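Local coordinates for protein branched-chain-amino-acid aminotransferase (Deinococcus radiodurans, PDB 3UZO) that probably catalyses the pyridoxal-phosphate-dependent transfer of an amino group between leucine, isoleucine or valine and 2-oxoglutarate in branched-chain amino acid metabolism, at residues L144-I149 and F165-V170; L38-H43 and C122-R127; Y190-P195 and V225-P230; N184-D189 and K218-A223. All blocks are in the same frame, centred on the assembly; numbering follows the deposited sequence.

Contact 1 (L144-I149 and F165-V170). With GLU (glutamic acid), chain D.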
# COMPACT_ATOMS: atom_id res chain seq x y z
N LEU A 144 -11.42 -18.01 5.32
CA LEU A 144 -11.78 -16.88 6.18
C LEU A 144 -10.90 -15.68 5.86
O LEU A 144 -9.68 -15.82 5.71
CB LEU A 144 -11.61 -17.27 7.65
CG LEU A 144 -12.65 -18.28 8.11
CD1 LEU A 144 -12.10 -19.14 9.23
CD2 LEU A 144 -13.91 -17.54 8.56
N ARG A 145 -11.52 -14.51 5.77
CA ARG A 145 -10.80 -13.28 5.48
C ARG A 145 -11.01 -12.19 6.52
O ARG A 145 -11.91 -11.35 6.40
CB ARG A 145 -11.19 -12.75 4.09
CG ARG A 145 -10.70 -11.35 3.76
CD ARG A 145 -9.18 -11.22 3.96
NE ARG A 145 -8.43 -12.13 3.11
CZ ARG A 145 -8.17 -11.93 1.83
NH1 ARG A 145 -8.61 -10.82 1.23
NH2 ARG A 145 -7.47 -12.82 1.13
N PRO A 146 -10.20 -12.21 7.59
CA PRO A 146 -10.29 -11.20 8.65
C PRO A 146 -9.53 -9.99 8.11
O PRO A 146 -8.52 -10.17 7.41
CB PRO A 146 -9.54 -11.83 9.83
CG PRO A 146 -9.48 -13.31 9.49
CD PRO A 146 -9.31 -13.31 8.00
N PHE A 147 -10.00 -8.79 8.41
CA PHE A 147 -9.28 -7.60 7.95
C PHE A 147 -9.60 -6.40 8.82
O PHE A 147 -10.64 -6.36 9.48
CB PHE A 147 -9.58 -7.31 6.47
CG PHE A 147 -11.00 -6.88 6.18
CD1 PHE A 147 -11.33 -5.54 6.08
CD2 PHE A 147 -11.98 -7.84 5.95
CE1 PHE A 147 -12.63 -5.14 5.74
CE2 PHE A 147 -13.28 -7.46 5.61
CZ PHE A 147 -13.61 -6.10 5.50
N VAL A 148 -8.66 -5.46 8.86
CA VAL A 148 -8.78 -4.24 9.64
C VAL A 148 -8.48 -3.07 8.73
O VAL A 148 -7.50 -3.08 7.99
CB VAL A 148 -7.78 -4.23 10.83
CG1 VAL A 148 -7.93 -2.94 11.64
CG2 VAL A 148 -8.02 -5.46 11.72
N ILE A 149 -9.34 -2.05 8.78
CA ILE A 149 -9.19 -0.87 7.95
C ILE A 149 -9.42 0.39 8.77
O ILE A 149 -10.26 0.40 9.67
CB ILE A 149 -10.21 -0.87 6.79
CG1 ILE A 149 -11.62 -1.11 7.33
CG2 ILE A 149 -9.84 -1.94 5.76
CD1 ILE A 149 -12.73 -1.04 6.30
N PHE A 165 -13.04 -3.89 12.05
CA PHE A 165 -12.45 -5.23 12.01
C PHE A 165 -13.59 -6.09 11.52
O PHE A 165 -14.68 -6.06 12.09
CB PHE A 165 -12.02 -5.72 13.39
CG PHE A 165 -11.77 -7.21 13.44
CD1 PHE A 165 -10.92 -7.82 12.52
CD2 PHE A 165 -12.35 -8.00 14.44
CE1 PHE A 165 -10.65 -9.19 12.59
CE2 PHE A 165 -12.08 -9.37 14.52
CZ PHE A 165 -11.23 -9.97 13.59
N SER A 166 -13.35 -6.86 10.46
CA SER A 166 -14.40 -7.70 9.91
C SER A 166 -13.86 -9.04 9.46
O SER A 166 -12.67 -9.17 9.15
CB SER A 166 -15.07 -6.97 8.73
OG SER A 166 -16.12 -7.74 8.16
N VAL A 167 -14.72 -10.04 9.46
CA VAL A 167 -14.34 -11.37 9.00
C VAL A 167 -15.47 -11.95 8.17
O VAL A 167 -16.60 -12.08 8.66
CB VAL A 167 -14.07 -12.38 10.17
CG1 VAL A 167 -13.54 -13.70 9.58
CG2 VAL A 167 -13.05 -11.81 11.14
N PHE A 168 -15.19 -12.25 6.90
CA PHE A 168 -16.19 -12.89 6.05
C PHE A 168 -15.55 -14.17 5.54
O PHE A 168 -14.32 -14.34 5.64
CB PHE A 168 -16.66 -11.98 4.90
CG PHE A 168 -15.61 -11.66 3.87
CD1 PHE A 168 -15.35 -12.54 2.81
CD2 PHE A 168 -14.92 -10.45 3.91
CE1 PHE A 168 -14.43 -12.21 1.81
CE2 PHE A 168 -13.99 -10.11 2.91
CZ PHE A 168 -13.75 -11.00 1.86
N CYS A 169 -16.37 -15.10 5.07
CA CYS A 169 -15.84 -16.36 4.58
C CYS A 169 -16.32 -16.65 3.17
O CYS A 169 -17.33 -16.11 2.73
CB CYS A 169 -16.22 -17.51 5.52
SG CYS A 169 -18.00 -17.85 5.61
N VAL A 170 -15.59 -17.52 2.48
CA VAL A 170 -15.90 -17.90 1.10
C VAL A 170 -15.46 -19.34 0.87
O VAL A 170 -14.31 -19.69 1.12
CB VAL A 170 -15.12 -17.01 0.09
CG1 VAL A 170 -15.47 -17.40 -1.35
CG2 VAL A 170 -15.41 -15.54 0.33
N GLU D . -4.13 -13.52 0.95
CA GLU D . -3.84 -14.08 -0.40
C GLU D . -4.77 -13.48 -1.43
O GLU D . -4.43 -13.55 -2.62
CB GLU D . -4.01 -15.60 -0.39
CG GLU D . -2.82 -16.35 0.14
CD GLU D . -2.94 -17.84 -0.07
OE1 GLU D . -3.40 -18.24 -1.16
OE2 GLU D . -2.58 -18.60 0.85
OXT GLU D . -5.82 -12.97 -1.01

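Contact 2 (L38-H43 and C122-R127)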
# COMPACT_ATOMS: atom_id res chain seq x y z
N LEU A 38 -23.60 -14.65 6.49
CA LEU A 38 -23.27 -13.68 7.52
C LEU A 38 -21.78 -13.45 7.75
O LEU A 38 -20.97 -14.38 7.67
CB LEU A 38 -23.91 -14.12 8.83
CG LEU A 38 -25.44 -14.20 8.83
CD1 LEU A 38 -25.91 -15.07 10.01
CD2 LEU A 38 -26.01 -12.80 8.91
N ARG A 39 -21.43 -12.20 8.04
CA ARG A 39 -20.04 -11.85 8.34
C ARG A 39 -19.97 -11.09 9.66
O ARG A 39 -20.96 -10.48 10.11
CB ARG A 39 -19.42 -11.02 7.21
CG ARG A 39 -20.20 -9.79 6.79
CD ARG A 39 -20.51 -9.85 5.30
NE ARG A 39 -21.65 -10.71 5.05
CZ ARG A 39 -21.73 -11.63 4.09
NH1 ARG A 39 -20.73 -11.85 3.24
NH2 ARG A 39 -22.84 -12.34 4.00
N TYR A 40 -18.80 -11.13 10.29
CA TYR A 40 -18.54 -10.47 11.56
C TYR A 40 -18.04 -9.05 11.33
O TYR A 40 -17.24 -8.79 10.43
CB TYR A 40 -17.51 -11.29 12.34
CG TYR A 40 -17.10 -10.73 13.69
CD1 TYR A 40 -17.59 -11.28 14.88
CD2 TYR A 40 -16.19 -9.68 13.78
CE1 TYR A 40 -17.17 -10.80 16.12
CE2 TYR A 40 -15.77 -9.18 15.02
CZ TYR A 40 -16.26 -9.75 16.18
OH TYR A 40 -15.84 -9.26 17.40
N LEU A 41 -18.52 -8.12 12.16
CA LEU A 41 -18.12 -6.72 12.05
C LEU A 41 -17.97 -6.11 13.44
O LEU A 41 -18.86 -6.24 14.28
CB LEU A 41 -19.18 -5.94 11.26
CG LEU A 41 -18.92 -4.44 11.04
CD1 LEU A 41 -17.71 -4.25 10.16
CD2 LEU A 41 -20.15 -3.80 10.39
N ALA A 42 -16.84 -5.46 13.66
CA ALA A 42 -16.56 -4.81 14.94
C ALA A 42 -16.02 -3.42 14.66
O ALA A 42 -15.39 -3.18 13.63
CB ALA A 42 -15.55 -5.61 15.75
N HIS A 43 -16.27 -2.50 15.58
CA HIS A 43 -15.85 -1.12 15.42
C HIS A 43 -14.93 -0.68 16.55
O HIS A 43 -15.11 -1.07 17.70
CB HIS A 43 -17.07 -0.19 15.41
CG HIS A 43 -18.07 -0.51 14.34
ND1 HIS A 43 -17.99 0.02 13.07
CD2 HIS A 43 -19.16 -1.31 14.35
CE1 HIS A 43 -18.99 -0.43 12.34
NE2 HIS A 43 -19.72 -1.24 13.09
N CYS A 122 -13.78 -15.65 13.97
CA CYS A 122 -13.77 -16.68 12.94
C CYS A 122 -14.71 -17.83 13.32
O CYS A 122 -15.41 -18.36 12.46
CB CYS A 122 -12.34 -17.18 12.68
SG CYS A 122 -11.46 -17.74 14.12
N LEU A 123 -14.74 -18.22 14.59
CA LEU A 123 -15.64 -19.30 15.01
C LEU A 123 -17.09 -18.91 14.72
O LEU A 123 -17.85 -19.70 14.15
CB LEU A 123 -15.48 -19.60 16.50
CG LEU A 123 -14.13 -20.21 16.91
CD1 LEU A 123 -14.04 -20.31 18.42
CD2 LEU A 123 -13.99 -21.59 16.25
N GLN A 124 -17.47 -17.69 15.09
CA GLN A 124 -18.82 -17.21 14.83
C GLN A 124 -19.15 -17.28 13.34
O GLN A 124 -20.23 -17.73 12.96
CB GLN A 124 -19.00 -15.76 15.29
CG GLN A 124 -19.12 -15.56 16.79
CD GLN A 124 -19.63 -14.17 17.14
OE1 GLN A 124 -20.68 -13.75 16.66
NE2 GLN A 124 -18.89 -13.46 17.98
N VAL A 125 -18.22 -16.84 12.50
CA VAL A 125 -18.44 -16.86 11.06
C VAL A 125 -18.54 -18.29 10.54
O VAL A 125 -19.42 -18.59 9.74
CB VAL A 125 -17.32 -16.08 10.30
CG1 VAL A 125 -17.47 -16.24 8.77
CG2 VAL A 125 -17.40 -14.62 10.68
N VAL A 126 -17.65 -19.18 10.98
CA VAL A 126 -17.72 -20.55 10.48
C VAL A 126 -19.06 -21.19 10.89
O VAL A 126 -19.78 -21.76 10.06
CB VAL A 126 -16.54 -21.43 11.00
CG1 VAL A 126 -16.73 -22.88 10.55
CG2 VAL A 126 -15.21 -20.89 10.47
N ARG A 127 -19.40 -21.09 12.17
CA ARG A 127 -20.64 -21.68 12.65
C ARG A 127 -21.90 -21.16 11.95
O ARG A 127 -22.77 -21.94 11.60
CB ARG A 127 -20.75 -21.49 14.16
CG ARG A 127 -19.79 -22.38 14.93
CD ARG A 127 -19.62 -21.94 16.37
NE ARG A 127 -18.62 -22.77 17.04
CZ ARG A 127 -17.96 -22.40 18.13
NH1 ARG A 127 -18.18 -21.21 18.67
NH2 ARG A 127 -17.06 -23.21 18.67

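Contact 3 (Y190-P195 and V225-P230)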
# COMPACT_ATOMS: atom_id res chain seq x y z
N TYR A 190 10.84 -5.74 -10.91
CA TYR A 190 10.03 -5.02 -9.93
C TYR A 190 10.16 -5.57 -8.52
O TYR A 190 10.53 -6.73 -8.33
CB TYR A 190 8.55 -5.04 -10.33
CG TYR A 190 8.21 -4.23 -11.55
CD1 TYR A 190 7.97 -4.84 -12.78
CD2 TYR A 190 8.11 -2.84 -11.47
CE1 TYR A 190 7.63 -4.10 -13.90
CE2 TYR A 190 7.77 -2.08 -12.60
CZ TYR A 190 7.53 -2.72 -13.81
OH TYR A 190 7.18 -1.97 -14.91
N ASP A 191 9.84 -4.73 -7.54
CA ASP A 191 9.88 -5.11 -6.13
C ASP A 191 8.47 -4.94 -5.56
O ASP A 191 7.77 -3.98 -5.88
CB ASP A 191 10.81 -4.20 -5.33
CG ASP A 191 12.25 -4.23 -5.83
OD1 ASP A 191 12.84 -5.32 -5.91
OD2 ASP A 191 12.78 -3.14 -6.13
N ARG A 192 8.06 -5.87 -4.72
CA ARG A 192 6.75 -5.78 -4.08
C ARG A 192 6.98 -5.16 -2.71
O ARG A 192 6.04 -4.65 -2.09
CB ARG A 192 6.12 -7.17 -3.92
CG ARG A 192 6.91 -8.11 -3.01
CD ARG A 192 6.25 -9.49 -2.88
NE ARG A 192 5.19 -9.54 -1.87
CZ ARG A 192 3.98 -9.01 -2.01
NH1 ARG A 192 3.67 -8.38 -3.13
NH2 ARG A 192 3.08 -9.12 -1.04
N ALA A 193 8.22 -5.19 -2.24
CA ALA A 193 8.54 -4.64 -0.93
C ALA A 193 9.96 -4.08 -0.85
O ALA A 193 10.85 -4.49 -1.60
CB ALA A 193 8.35 -5.71 0.14
N ALA A 194 10.16 -3.13 0.06
CA ALA A 194 11.46 -2.50 0.25
C ALA A 194 12.30 -3.27 1.28
O ALA A 194 11.78 -4.10 2.01
CB ALA A 194 11.29 -1.05 0.72
N PRO A 195 13.61 -3.01 1.32
CA PRO A 195 14.47 -3.71 2.28
C PRO A 195 13.99 -3.50 3.71
O PRO A 195 14.05 -4.40 4.53
CB PRO A 195 15.85 -3.08 2.03
CG PRO A 195 15.80 -2.74 0.57
CD PRO A 195 14.41 -2.14 0.44
N VAL A 225 5.15 -14.24 -10.09
CA VAL A 225 6.54 -13.81 -10.06
C VAL A 225 7.17 -14.29 -8.76
O VAL A 225 6.51 -14.38 -7.73
CB VAL A 225 6.65 -12.26 -10.10
CG1 VAL A 225 8.05 -11.81 -9.71
CG2 VAL A 225 6.31 -11.75 -11.50
N ILE A 226 8.45 -14.66 -8.81
CA ILE A 226 9.13 -15.01 -7.58
C ILE A 226 10.04 -13.82 -7.43
O ILE A 226 10.85 -13.52 -8.31
CB ILE A 226 9.94 -16.31 -7.67
CG1 ILE A 226 8.99 -17.51 -7.76
CG2 ILE A 226 10.82 -16.45 -6.43
CD1 ILE A 226 9.67 -18.86 -7.64
N TYR A 227 9.89 -13.12 -6.31
CA TYR A 227 10.67 -11.92 -6.06
C TYR A 227 12.04 -12.20 -5.44
O TYR A 227 12.22 -13.18 -4.72
CB TYR A 227 9.87 -10.96 -5.17
CG TYR A 227 8.59 -10.47 -5.83
CD1 TYR A 227 7.44 -11.26 -5.85
CD2 TYR A 227 8.56 -9.24 -6.48
CE1 TYR A 227 6.27 -10.83 -6.50
CE2 TYR A 227 7.41 -8.80 -7.13
CZ TYR A 227 6.27 -9.60 -7.14
OH TYR A 227 5.15 -9.15 -7.79
N LEU A 228 12.99 -11.31 -5.75
CA LEU A 228 14.35 -11.40 -5.25
C LEU A 228 14.54 -10.25 -4.26
O LEU A 228 13.74 -9.32 -4.24
CB LEU A 228 15.34 -11.26 -6.41
CG LEU A 228 15.15 -12.23 -7.57
CD1 LEU A 228 16.19 -11.97 -8.66
CD2 LEU A 228 15.25 -13.65 -7.05
N ASP A 229 15.60 -10.31 -3.45
CA ASP A 229 15.81 -9.25 -2.48
C ASP A 229 15.87 -7.91 -3.19
O ASP A 229 16.56 -7.75 -4.21
CB ASP A 229 17.09 -9.50 -1.67
CG ASP A 229 18.35 -9.33 -2.49
OD1 ASP A 229 18.66 -10.24 -3.29
OD2 ASP A 229 19.00 -8.28 -2.33
N PRO A 230 15.13 -6.91 -2.67
CA PRO A 230 15.03 -5.55 -3.20
C PRO A 230 16.38 -4.85 -3.40
O PRO A 230 16.66 -4.30 -4.46
CB PRO A 230 14.18 -4.82 -2.15
CG PRO A 230 13.38 -5.89 -1.55
CD PRO A 230 14.34 -7.05 -1.44
O HOH W 1 12.04 -9.06 -7.60
O HOH W 2 11.95 -7.70 -5.22
O HOH W 3 15.39 -3.32 -6.58

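Contact 4 (N184-D189 and K218-A223)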
# COMPACT_ATOMS: atom_id res chain seq x y z
N ASN A 184 4.90 -22.85 -13.22
CA ASN A 184 6.15 -22.11 -13.36
C ASN A 184 6.06 -20.67 -12.88
O ASN A 184 4.99 -20.06 -12.89
CB ASN A 184 6.61 -22.15 -14.83
CG ASN A 184 6.63 -23.57 -15.38
OD1 ASN A 184 7.04 -24.51 -14.70
ND2 ASN A 184 6.21 -23.73 -16.63
N PHE A 185 7.19 -20.15 -12.45
CA PHE A 185 7.28 -18.79 -11.96
C PHE A 185 8.42 -18.08 -12.69
O PHE A 185 9.31 -18.73 -13.24
CB PHE A 185 7.52 -18.80 -10.44
CG PHE A 185 6.37 -19.37 -9.65
CD1 PHE A 185 6.08 -20.73 -9.69
CD2 PHE A 185 5.55 -18.54 -8.89
CE1 PHE A 185 4.99 -21.26 -8.98
CE2 PHE A 185 4.46 -19.06 -8.17
CZ PHE A 185 4.18 -20.42 -8.22
N ILE A 186 8.38 -16.75 -12.68
CA ILE A 186 9.39 -15.96 -13.38
C ILE A 186 9.92 -14.79 -12.54
O ILE A 186 9.17 -14.17 -11.78
CB ILE A 186 8.81 -15.44 -14.72
CG1 ILE A 186 9.87 -14.66 -15.49
CG2 ILE A 186 7.57 -14.59 -14.44
CD1 ILE A 186 9.44 -14.33 -16.94
N THR A 187 11.21 -14.51 -12.68
CA THR A 187 11.85 -13.42 -11.96
C THR A 187 11.34 -12.10 -12.51
O THR A 187 10.81 -12.05 -13.63
CB THR A 187 13.39 -13.47 -12.14
OG1 THR A 187 13.90 -14.66 -11.55
CG2 THR A 187 14.05 -12.27 -11.49
N SER A 188 11.49 -11.03 -11.73
CA SER A 188 11.05 -9.71 -12.15
C SER A 188 11.99 -8.62 -11.65
O SER A 188 12.62 -8.76 -10.59
CB SER A 188 9.64 -9.42 -11.64
OG SER A 188 9.22 -8.12 -12.02
N ASP A 189 12.08 -7.53 -12.41
CA ASP A 189 12.90 -6.38 -12.04
C ASP A 189 12.16 -5.58 -10.97
O ASP A 189 12.78 -4.82 -10.21
CB ASP A 189 13.14 -5.48 -13.25
CG ASP A 189 14.18 -6.04 -14.20
OD1 ASP A 189 14.33 -5.48 -15.31
OD2 ASP A 189 14.86 -7.03 -13.84
N LYS A 218 1.66 -13.58 -15.70
CA LYS A 218 0.52 -14.34 -16.18
C LYS A 218 0.36 -14.25 -17.70
O LYS A 218 -0.13 -15.19 -18.32
CB LYS A 218 -0.75 -13.88 -15.47
CG LYS A 218 -0.68 -14.15 -13.97
CD LYS A 218 -1.85 -13.56 -13.21
CE LYS A 218 -1.65 -13.76 -11.71
NZ LYS A 218 -2.71 -13.07 -10.92
N LYS A 219 0.78 -13.14 -18.28
CA LYS A 219 0.69 -12.96 -19.73
C LYS A 219 1.70 -13.85 -20.43
O LYS A 219 1.49 -14.28 -21.57
CB LYS A 219 0.94 -11.50 -20.11
CG LYS A 219 -0.14 -10.54 -19.67
CD LYS A 219 -0.03 -9.20 -20.40
CE LYS A 219 1.25 -8.46 -20.05
NZ LYS A 219 1.33 -7.14 -20.73
N ARG A 220 2.81 -14.12 -19.75
CA ARG A 220 3.88 -14.95 -20.29
C ARG A 220 3.62 -16.41 -19.92
O ARG A 220 4.51 -17.26 -20.03
CB ARG A 220 5.23 -14.52 -19.72
CG ARG A 220 5.56 -13.05 -19.94
CD ARG A 220 6.42 -12.81 -21.17
NE ARG A 220 7.85 -12.95 -20.90
CZ ARG A 220 8.47 -14.11 -20.65
NH1 ARG A 220 7.78 -15.24 -20.64
NH2 ARG A 220 9.78 -14.13 -20.43
N ASP A 221 2.40 -16.68 -19.47
CA ASP A 221 1.98 -18.02 -19.08
C ASP A 221 2.55 -18.54 -17.76
O ASP A 221 2.51 -19.75 -17.50
CB ASP A 221 2.30 -19.02 -20.20
CG ASP A 221 1.57 -18.69 -21.49
OD1 ASP A 221 0.33 -18.55 -21.45
OD2 ASP A 221 2.24 -18.57 -22.54
N PHE A 222 3.07 -17.65 -16.93
CA PHE A 222 3.60 -18.05 -15.63
C PHE A 222 2.53 -17.83 -14.57
O PHE A 222 1.69 -16.94 -14.70
CB PHE A 222 4.84 -17.25 -15.26
CG PHE A 222 6.02 -17.52 -16.14
CD1 PHE A 222 6.23 -16.78 -17.30
CD2 PHE A 222 6.92 -18.53 -15.82
CE1 PHE A 222 7.32 -17.04 -18.13
CE2 PHE A 222 8.02 -18.80 -16.64
CZ PHE A 222 8.22 -18.05 -17.79
N ALA A 223 2.56 -18.65 -13.52
CA ALA A 223 1.60 -18.55 -12.44
C ALA A 223 1.76 -17.25 -11.67
O ALA A 223 0.77 -16.60 -11.32
CB ALA A 223 1.76 -19.74 -11.48
O HOH W 4 4.94 -21.77 -17.99

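Contact 1 (L144-I149 and F165-V170)
Leu144-Val148 and Phe165-Cys169 pair as antiparallel strands whose axes come within 4.7 Å, at 160° between their directions. Arg145 with Phe168 and Phe147 with Ser166 form the hydrogen-bonded pairs; Arg145 N reaches Phe168 O at 2.8 Å, while the return bond from Phe168 N to Arg145 O is weak. These four side chains share one face of the sheet. Phe168 takes the crowded chi1 position, with CG between the backbone N and the carbonyl carbon (66°), and its ring lies beside the Arg145 stem: Arg145 CB stands over one ring face, 4.0 Å from the ring centroid. The arginine chain then bends at chi2 and chi3 and leads away to the bound glutamate, where NH2 donates to OXT at 2.7 Å. Tyr143 OH also bonds to NH2, and Tyr71 OH of the second subunit does so weakly. Phe147 meets Phe168 rim to rim, CE2 to CD2 at 3.8 Å, and rests on Ser166 CB. On the other face, Pro146 CB packs against Val167 CG2 at 3.7 Å and Leu144 CD2 against Cys169 CB at 3.8 Å, covered by helix 115-128. This is a beta hairpin inside the antiparallel sheet, between strands 74-83 and 39-45, and it delivers an arginine to the substrate carboxylate in the pocket of a class IV aminotransferase, at the subunit interface.

Contact 2 (L38-H43 and C122-R127)
Tyr40 and Val125 meet through aliphatic carbons, Tyr40 CB lying 3.7 Å from Val125 CG2, where strand 39-43 passes helix 122-127. The two axes approach to 7.8 Å and run roughly antiparallel, 150° apart, with no hydrogen bond between the segments. The two methyls of Val125 make different contacts: CG1 is anti to the backbone N (chi1 174°), which puts CG2 anti to the carbonyl carbon and against Tyr40 CB and N. CG1 instead faces the carbonyl of Leu38, at 4.1 Å from Leu38 O. The Tyr40 ring presents one edge to Gln124, whose CG is anti to its carbonyl carbon and whose chain is extended beyond that atom. There Gln124 NE2 lies near the ring plane, 3.7 Å from Tyr40 CE1, and the amide is turned almost perpendicular to the ring, the planes 82° apart. This is van der Waals contact at the ring rim; the amide's hydrogen bond goes to Asp120 OD1, and the phenol OH is bonded to Gln117 NE2, so both polar ends are tied to residues earlier in helix 115-128. Beyond the helix end, Asn129 ND2 bonds to both Leu38 O and Val125 O, a polar link between strand and helix. Val125 also packs on Cys169 of strand 162-172, while Tyr40 and Gln124 both touch Leu54 of strand 48-55. Helix 115-128 thus lies over one face of the antiparallel sheet, alongside strand 39-45 where it runs between strands 48-55 and 162-172.

Contact 3 (Y190-P195 and V225-P230)
Arg192 lays its aliphatic chain over one face of the Tyr227 ring, with CD 3.8 Å from the ring centroid, displaced toward the rim. Its CG lies between the backbone N and the carbonyl carbon (chi1 63°), and the chain bends at chi3. CB and CG also touch the ring; the guanidinium lies farther out, so its own cation-pi attraction to Tyr227 is at most weak. Nearby, Pro230 CB packs against Pro195 CD at 3.7 Å, and Pro230 CA lies 3.5 Å from Asp191 OD1. Three waters complete the join. One links Tyr190 O to Leu228 N, a second links Asp191 OD1 to Leu228 O, and a third donates to Asp191 OD2 and to Pro230 O, both at 2.7 Å. In the next shell, Val225 CG1 sits over the centre of the opposite face of Tyr227, holding the ring between two aliphatic groups. Asp191 OD1 is further bonded to His233 NE2, and OD2 to His196 N of the second subunit. Arg192 makes a cation-pi contact with Tyr207 and, through NH1, a weak bond to Asn206 O. Tyr227 thus packs on the stem of a residue that touches pyridoxal phosphate in its pocket, and a positive charge there may influence the cofactor electrostatically.

Contact 4 (N184-D189 and K218-A223)
Phe222, Ile186 and Asn184 carry this contact in a beta-alpha-beta unit, where the chain leaves helix 204-219 and returns to strand 224-225 beside strand 183-186. A Schellman motif ends the helix, with Asp221 at positive phi as the C-prime residue, and Phe222 follows directly. Its ring lies flat against Ile186: Ile186 CB stands over the ring centre, 3.7 Å from the centroid and only 7° off the normal. With Ile186 CG1 anti to the backbone N (chi1 -178°), CG2 takes the position between N and the carbonyl carbon and also sits over the ring, 3.7 Å from Phe222 CG. The far end of the isoleucine does double duty, CD1 touching Phe222 CE1 at 3.6 Å and lying over one face of the Arg220 guanidinium, 3.5 Å from Arg220 NH2. The Arg220 chain is bent at chi2 and chi3, and the two side chains cross at about a right angle. Asn184 CB touches Phe222 CD2 at 3.8 Å, while Asn184 C lies at the ring edge. One backbone hydrogen bond joins the segments: Ala223 N donates to Asn184 O at 2.9 Å, and Ala223 CB rests over one face of the Phe185 ring. The Asn184 amide reaches outward to Glu326 OE1, and also to a water: ND2 donates to it at 2.7 Å, and that water in turn donates to Asp221 O.

In the fold
From the N terminus, contact 2 is the first to open, at 38-43, and closes after 78 intervening residues on helix 115-128. Contact 1 follows in series as a short hairpin, with 15 residues between its segments. The two touch: Phe165 O probably accepts a hydrogen bond from Ala42 N, as strands 162-172 and 39-45 are neighbours in the antiparallel sheet. Across the chain's centre from contact 2, contacts 4 and 3 cross, their segments alternating as 184-189, 190-195, 218-223 and 225-230. Contact 4 closes at the end of helix 204-219 and contact 3 beyond it; both lie in the mixed-sheet half, joined by a probable Ile226 N to Ile186 O bond. Contacts 1 and 3 reach the active site through different arginines.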